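Local coordinates for uncharacterized protein ycf41 (Synechococcus elongatus PCC 6301, PDB 3KOJ) that probably binds single-stranded DNA through an OB-fold domain of the single-strand binding protein family, at residues M39-P44 against L55-W60; V77-R82 against L101-V106. The protein carries 1 engineered substitution. One frame throughout, in Å; residues are numbered along the deposited sequence.

Interaction 1: residues M39-P44 against L55-W60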
loop_
_atom_site.group_PDB
_atom_site.type_symbol
_atom_site.label_atom_id
_atom_site.label_comp_id
_atom_site.label_asym_id
_atom_site.label_seq_id
_atom_site.Cartn_x
_atom_site.Cartn_y
_atom_site.Cartn_z
HETATM N N MSE B 39 3.004 17.521 12.694
HETATM C CA MSE B 39 2.882 18.535 11.661
HETATM C C MSE B 39 1.565 18.301 10.954
HETATM O O MSE B 39 0.819 17.396 11.314
HETATM C CB MSE B 39 4.054 18.427 10.668
HETATM C CG MSE B 39 4.135 17.116 9.901
HETATM SE SE MSE B 39 5.689 17.049 8.709
HETATM C CE MSE B 39 5.100 15.610 7.544
ATOM N N VAL B 40 1.269 19.124 9.960
ATOM C CA VAL B 40 0.036 18.962 9.207
ATOM C C VAL B 40 0.381 18.949 7.730
ATOM O O VAL B 40 1.240 19.704 7.284
ATOM C CB VAL B 40 -0.958 20.116 9.481
ATOM C CG1 VAL B 40 -2.220 19.931 8.641
ATOM C CG2 VAL B 40 -1.314 20.154 10.969
ATOM N N VAL B 41 -0.277 18.076 6.975
ATOM C CA VAL B 41 -0.035 18.006 5.544
ATOM C C VAL B 41 -1.353 18.158 4.803
ATOM O O VAL B 41 -2.428 17.986 5.379
ATOM C CB VAL B 41 0.621 16.668 5.125
ATOM C CG1 VAL B 41 1.936 16.484 5.865
ATOM C CG2 VAL B 41 -0.336 15.494 5.390
ATOM N N GLN B 42 -1.257 18.500 3.524
ATOM C CA GLN B 42 -2.436 18.656 2.690
ATOM C C GLN B 42 -2.271 17.818 1.427
ATOM O O GLN B 42 -1.188 17.760 0.842
ATOM C CB GLN B 42 -2.633 20.127 2.308
ATOM C CG GLN B 42 -3.837 20.367 1.404
ATOM C CD GLN B 42 -4.030 21.835 1.065
ATOM O OE1 GLN B 42 -4.401 22.642 1.921
ATOM N NE2 GLN B 42 -3.769 22.187 -0.190
ATOM N N PHE B 43 -3.341 17.148 1.027
ATOM C CA PHE B 43 -3.300 16.337 -0.182
ATOM C C PHE B 43 -4.601 16.514 -0.948
ATOM O O PHE B 43 -5.635 16.853 -0.365
ATOM C CB PHE B 43 -3.014 14.862 0.145
ATOM C CG PHE B 43 -3.893 14.272 1.211
ATOM C CD1 PHE B 43 -4.987 13.486 0.872
ATOM C CD2 PHE B 43 -3.591 14.451 2.557
ATOM C CE1 PHE B 43 -5.761 12.877 1.854
ATOM C CE2 PHE B 43 -4.357 13.848 3.549
ATOM C CZ PHE B 43 -5.445 13.060 3.199
ATOM N N PRO B 44 -4.563 16.297 -2.269
ATOM C CA PRO B 44 -5.723 16.443 -3.149
ATOM C C PRO B 44 -6.956 15.639 -2.787
ATOM O O PRO B 44 -6.858 14.503 -2.310
ATOM C CB PRO B 44 -5.174 16.037 -4.519
ATOM C CG PRO B 44 -3.702 16.308 -4.410
ATOM C CD PRO B 44 -3.404 15.796 -3.029
ATOM N N LEU B 55 -4.408 16.763 7.072
ATOM C CA LEU B 55 -4.268 15.689 8.031
ATOM C C LEU B 55 -3.134 15.884 9.022
ATOM O O LEU B 55 -2.024 16.270 8.651
ATOM C CB LEU B 55 -4.061 14.392 7.249
ATOM C CG LEU B 55 -3.812 13.066 7.961
ATOM C CD1 LEU B 55 -5.036 12.675 8.783
ATOM C CD2 LEU B 55 -3.499 12.005 6.910
ATOM N N LYS B 56 -3.424 15.615 10.288
ATOM C CA LYS B 56 -2.412 15.728 11.323
ATOM C C LYS B 56 -1.511 14.507 11.173
ATOM O O LYS B 56 -1.991 13.387 11.022
ATOM C CB LYS B 56 -3.053 15.732 12.707
ATOM C CG LYS B 56 -2.044 15.768 13.846
ATOM C CD LYS B 56 -2.740 15.781 15.197
ATOM C CE LYS B 56 -1.744 15.720 16.343
ATOM N NZ LYS B 56 -2.432 15.731 17.667
ATOM N N VAL B 57 -0.206 14.735 11.214
ATOM C CA VAL B 57 0.770 13.663 11.070
ATOM C C VAL B 57 1.668 13.656 12.300
ATOM O O VAL B 57 2.154 14.701 12.721
ATOM C CB VAL B 57 1.608 13.890 9.794
ATOM C CG1 VAL B 57 2.736 12.891 9.711
ATOM C CG2 VAL B 57 0.706 13.782 8.572
ATOM N N VAL B 58 1.878 12.479 12.880
ATOM C CA VAL B 58 2.703 12.361 14.076
ATOM C C VAL B 58 3.764 11.273 13.948
ATOM O O VAL B 58 3.477 10.161 13.506
ATOM C CB VAL B 58 1.833 12.043 15.311
ATOM C CG1 VAL B 58 2.699 12.011 16.568
ATOM C CG2 VAL B 58 0.717 13.079 15.438
ATOM N N GLY B 59 4.988 11.606 14.343
ATOM C CA GLY B 59 6.079 10.650 14.286
ATOM C C GLY B 59 6.730 10.496 15.650
ATOM O O GLY B 59 6.885 11.477 16.383
ATOM N N TRP B 60 7.111 9.271 15.997
ATOM C CA TRP B 60 7.745 9.014 17.287
ATOM C C TRP B 60 9.167 8.495 17.117
ATOM O O TRP B 60 9.484 7.825 16.135
ATOM C CB TRP B 60 6.937 7.990 18.088
ATOM C CG TRP B 60 5.523 8.383 18.358
ATOM C CD1 TRP B 60 4.506 8.473 17.449
ATOM C CD2 TRP B 60 4.960 8.741 19.628
ATOM N NE1 TRP B 60 3.346 8.862 18.074
ATOM C CE2 TRP B 60 3.595 9.032 19.408
ATOM C CE3 TRP B 60 5.475 8.840 20.925
ATOM C CZ2 TRP B 60 2.739 9.423 20.447
ATOM C CZ3 TRP B 60 4.622 9.228 21.955
ATOM C CH2 TRP B 60 3.268 9.512 21.707
#
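F43 carries CG in the crowded position between its backbone N and carbonyl carbon (chi1 50°), whereas L55 holds CG anti to its own backbone N (chi1 177°); together these torsions bring the edge of the phenyl ring against the leucine. CE2 of F43 approaches CB of L55 to 3.8 Å, nearly in the ring plane, and L55 CD2 lies beside the same ring carbon. V41 sets CG1 anti to its carbonyl carbon (chi1 -58°), which leaves CG2 in the crowded position between N and the carbonyl carbon; the side chain crosses that of V57 at about a right angle, with 3.8 Å between V41 CG2 and V57 CG2. The selenomethionine M39 runs alongside V57, pointing the same way, and its CG lies 4.1 Å from V57 CB before the extended chain runs on; the M39 side chain also packs on C71.

These side chains ride on an antiparallel hairpin, strands 35-43 and 53-60, of the OB barrel. M39 and V57 form a hydrogen-bonded pair: M39 N donates to V57 O at 2.9 Å in the carbonyl plane, while V57 N reaches M39 O, also at 2.9 Å, from above that plane. V41 and L55 repeat the pattern, with V41 N to L55 O at 3.0 Å and L55 N to V41 O at 2.9 Å, both in plane. The non-hydrogen-bonded pair V40 and K56 sits between them, and V40 CA leans on L55 O in a CA-H...O contact of 3.4 Å.

M39, V41, L55 and V57 share one face, turned into the protein, where L55 also packs on L83 of a second subunit. V40 and K56 occupy the other face, and K56 NZ makes long, weak ion pairs with E38 and E100. The N and O of M39, V41, L55 and V57 are thus satisfied within the ladder, the backbones of V40 and K56 bond outward to strands 12-28 and 100-103, and the buried face is left to apolar side chains.

Interaction 2: residues V77-R82 against L101-V106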
loop_
_atom_site.group_PDB
_atom_site.type_symbol
_atom_site.label_atom_id
_atom_site.label_comp_id
_atom_site.label_asym_id
_atom_site.label_seq_id
_atom_site.Cartn_x
_atom_site.Cartn_y
_atom_site.Cartn_z
ATOM N N VAL B 77 6.130 15.469 0.199
ATOM C CA VAL B 77 6.701 14.233 0.714
ATOM C C VAL B 77 5.781 13.041 0.505
ATOM O O VAL B 77 4.638 13.188 0.061
ATOM C CB VAL B 77 6.960 14.353 2.238
ATOM C CG1 VAL B 77 7.933 15.489 2.516
ATOM C CG2 VAL B 77 5.632 14.616 2.980
ATOM N N VAL B 78 6.308 11.855 0.786
ATOM C CA VAL B 78 5.506 10.638 0.745
ATOM C C VAL B 78 5.621 10.109 2.164
ATOM O O VAL B 78 6.726 9.962 2.692
ATOM C CB VAL B 78 6.049 9.553 -0.201
ATOM C CG1 VAL B 78 5.206 8.279 -0.031
ATOM C CG2 VAL B 78 5.972 10.022 -1.642
ATOM N N LEU B 79 4.484 9.832 2.784
ATOM C CA LEU B 79 4.479 9.328 4.148
ATOM C C LEU B 79 3.898 7.923 4.188
ATOM O O LEU B 79 2.957 7.621 3.458
ATOM C CB LEU B 79 3.621 10.244 5.036
ATOM C CG LEU B 79 4.024 11.719 5.069
ATOM C CD1 LEU B 79 2.858 12.561 5.580
ATOM C CD2 LEU B 79 5.261 11.897 5.943
ATOM N N GLU B 80 4.479 7.068 5.026
ATOM C CA GLU B 80 3.975 5.709 5.215
ATOM C C GLU B 80 3.665 5.606 6.700
ATOM O O GLU B 80 4.516 5.920 7.531
ATOM C CB GLU B 80 5.025 4.650 4.874
ATOM C CG GLU B 80 4.521 3.225 5.154
ATOM C CD GLU B 80 5.623 2.176 5.100
ATOM O OE1 GLU B 80 6.809 2.559 5.035
ATOM O OE2 GLU B 80 5.304 0.969 5.135
ATOM N N GLY B 81 2.457 5.165 7.038
ATOM C CA GLY B 81 2.107 5.051 8.439
ATOM C C GLY B 81 0.804 4.318 8.671
ATOM O O GLY B 81 0.284 3.647 7.774
ATOM N N ARG B 82 0.279 4.442 9.885
ATOM C CA ARG B 82 -0.970 3.790 10.251
ATOM C C ARG B 82 -2.003 4.855 10.587
ATOM O O ARG B 82 -1.698 5.838 11.269
ATOM C CB ARG B 82 -0.756 2.863 11.459
ATOM C CG ARG B 82 0.191 1.689 11.181
ATOM C CD ARG B 82 0.393 0.808 12.414
ATOM N NE ARG B 82 -0.826 0.108 12.820
ATOM C CZ ARG B 82 -1.215 -1.077 12.355
ATOM N NH1 ARG B 82 -0.478 -1.721 11.457
ATOM N NH2 ARG B 82 -2.347 -1.622 12.789
ATOM N N LEU B 101 -2.272 10.432 11.070
ATOM C CA LEU B 101 -1.442 9.386 10.500
ATOM C C LEU B 101 -0.214 9.263 11.381
ATOM O O LEU B 101 0.537 10.229 11.545
ATOM C CB LEU B 101 -1.010 9.764 9.080
ATOM C CG LEU B 101 -0.125 8.753 8.338
ATOM C CD1 LEU B 101 -0.948 7.528 7.963
ATOM C CD2 LEU B 101 0.460 9.400 7.089
ATOM N N THR B 102 -0.022 8.092 11.976
ATOM C CA THR B 102 1.152 7.864 12.804
ATOM C C THR B 102 2.187 7.327 11.823
ATOM O O THR B 102 2.105 6.188 11.367
ATOM C CB THR B 102 0.869 6.838 13.899
ATOM O OG1 THR B 102 -0.271 7.264 14.656
ATOM C CG2 THR B 102 2.067 6.722 14.828
ATOM N N VAL B 103 3.150 8.175 11.493
ATOM C CA VAL B 103 4.178 7.849 10.517
ATOM C C VAL B 103 5.255 6.857 10.924
ATOM O O VAL B 103 5.780 6.909 12.033
ATOM C CB VAL B 103 4.865 9.148 10.038
ATOM C CG1 VAL B 103 6.030 8.828 9.108
ATOM C CG2 VAL B 103 3.854 10.014 9.327
ATOM N N THR B 104 5.582 5.958 9.998
ATOM C CA THR B 104 6.627 4.963 10.211
ATOM C C THR B 104 7.856 5.403 9.415
ATOM O O THR B 104 8.985 5.340 9.899
ATOM C CB THR B 104 6.206 3.571 9.687
ATOM O OG1 THR B 104 4.971 3.177 10.295
ATOM C CG2 THR B 104 7.275 2.539 10.008
ATOM N N ARG B 105 7.619 5.854 8.184
ATOM C CA ARG B 105 8.691 6.291 7.299
ATOM C C ARG B 105 8.251 7.468 6.446
ATOM O O ARG B 105 7.065 7.647 6.187
ATOM C CB ARG B 105 9.103 5.149 6.361
ATOM C CG ARG B 105 9.579 3.901 7.072
ATOM C CD ARG B 105 9.920 2.793 6.084
ATOM N NE ARG B 105 10.374 1.598 6.785
ATOM C CZ ARG B 105 9.577 0.638 7.238
ATOM N NH1 ARG B 105 8.262 0.713 7.057
ATOM N NH2 ARG B 105 10.096 -0.394 7.889
ATOM N N VAL B 106 9.224 8.252 5.990
ATOM C CA VAL B 106 8.957 9.405 5.143
ATOM C C VAL B 106 10.006 9.500 4.040
ATOM O O VAL B 106 11.185 9.221 4.264
ATOM C CB VAL B 106 8.968 10.726 5.969
ATOM C CG1 VAL B 106 10.238 10.810 6.806
ATOM C CG2 VAL B 106 8.872 11.936 5.038
HETATM O O HOH W 1 5.547 -0.816 7.219
#
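A classic beta bulge breaks the antiparallel pairing of strand 76-84 with the last strands of the OB fold: T104 N and R105 N both donate to the single acceptor E80 O, at 2.7 and 3.2 Å. Residue T104 also marks the corner between strands 100-103 and 105-107. The buried side is tightly packed. CD2 of L79 lies 3.7 Å from CG2 of V106, the two side chains running alongside each other, while CD2 of L101 reaches CB of L79. At G81, CA comes within 3.1 Å of T102 O, and a CB there would clash with that oxygen.

The opposite face is polar and looser. E80 and R105 extend side by side, and R105 NH1 forms a salt bridge with E80 OE1 at 3.1 Å. R105 NE donates a hydrogen bond to H8 O, from the tag of a neighbouring subunit. Replacing R105 by an alanine would remove the guanidinium and would probably cost E80 its salt bridge and the bridging water one of its anchors, along with the bond to H8 O of the neighbouring subunit. A water closes the pair, donating to E80 OE2 at 2.8 Å and accepting from R105 NH1, whose approach to OE1 is from above the carboxylate plane.

How the interactions relate
Following the chain from the N terminus, strand 12-28 leads into strand 35-43, and interaction 1 closes the loop that joins it to strand 53-60. Helix 62-70 then intervenes before strand 76-84, and interaction 2 closes a longer excursion, partly unmodelled, that returns as strands 100-103 and 105-107. The two contacts come in series, neither nesting nor crossing, yet they meet in space. Strand 53-60 of interaction 1 runs parallel to strand 100-103 of interaction 2, probably hydrogen-bonded through V58 to L101 and V103, and V57 packs against L79 and V103. Strand 12-28 pairs with both 35-43 and 76-84, which completes the closed barrel expected of an OB fold.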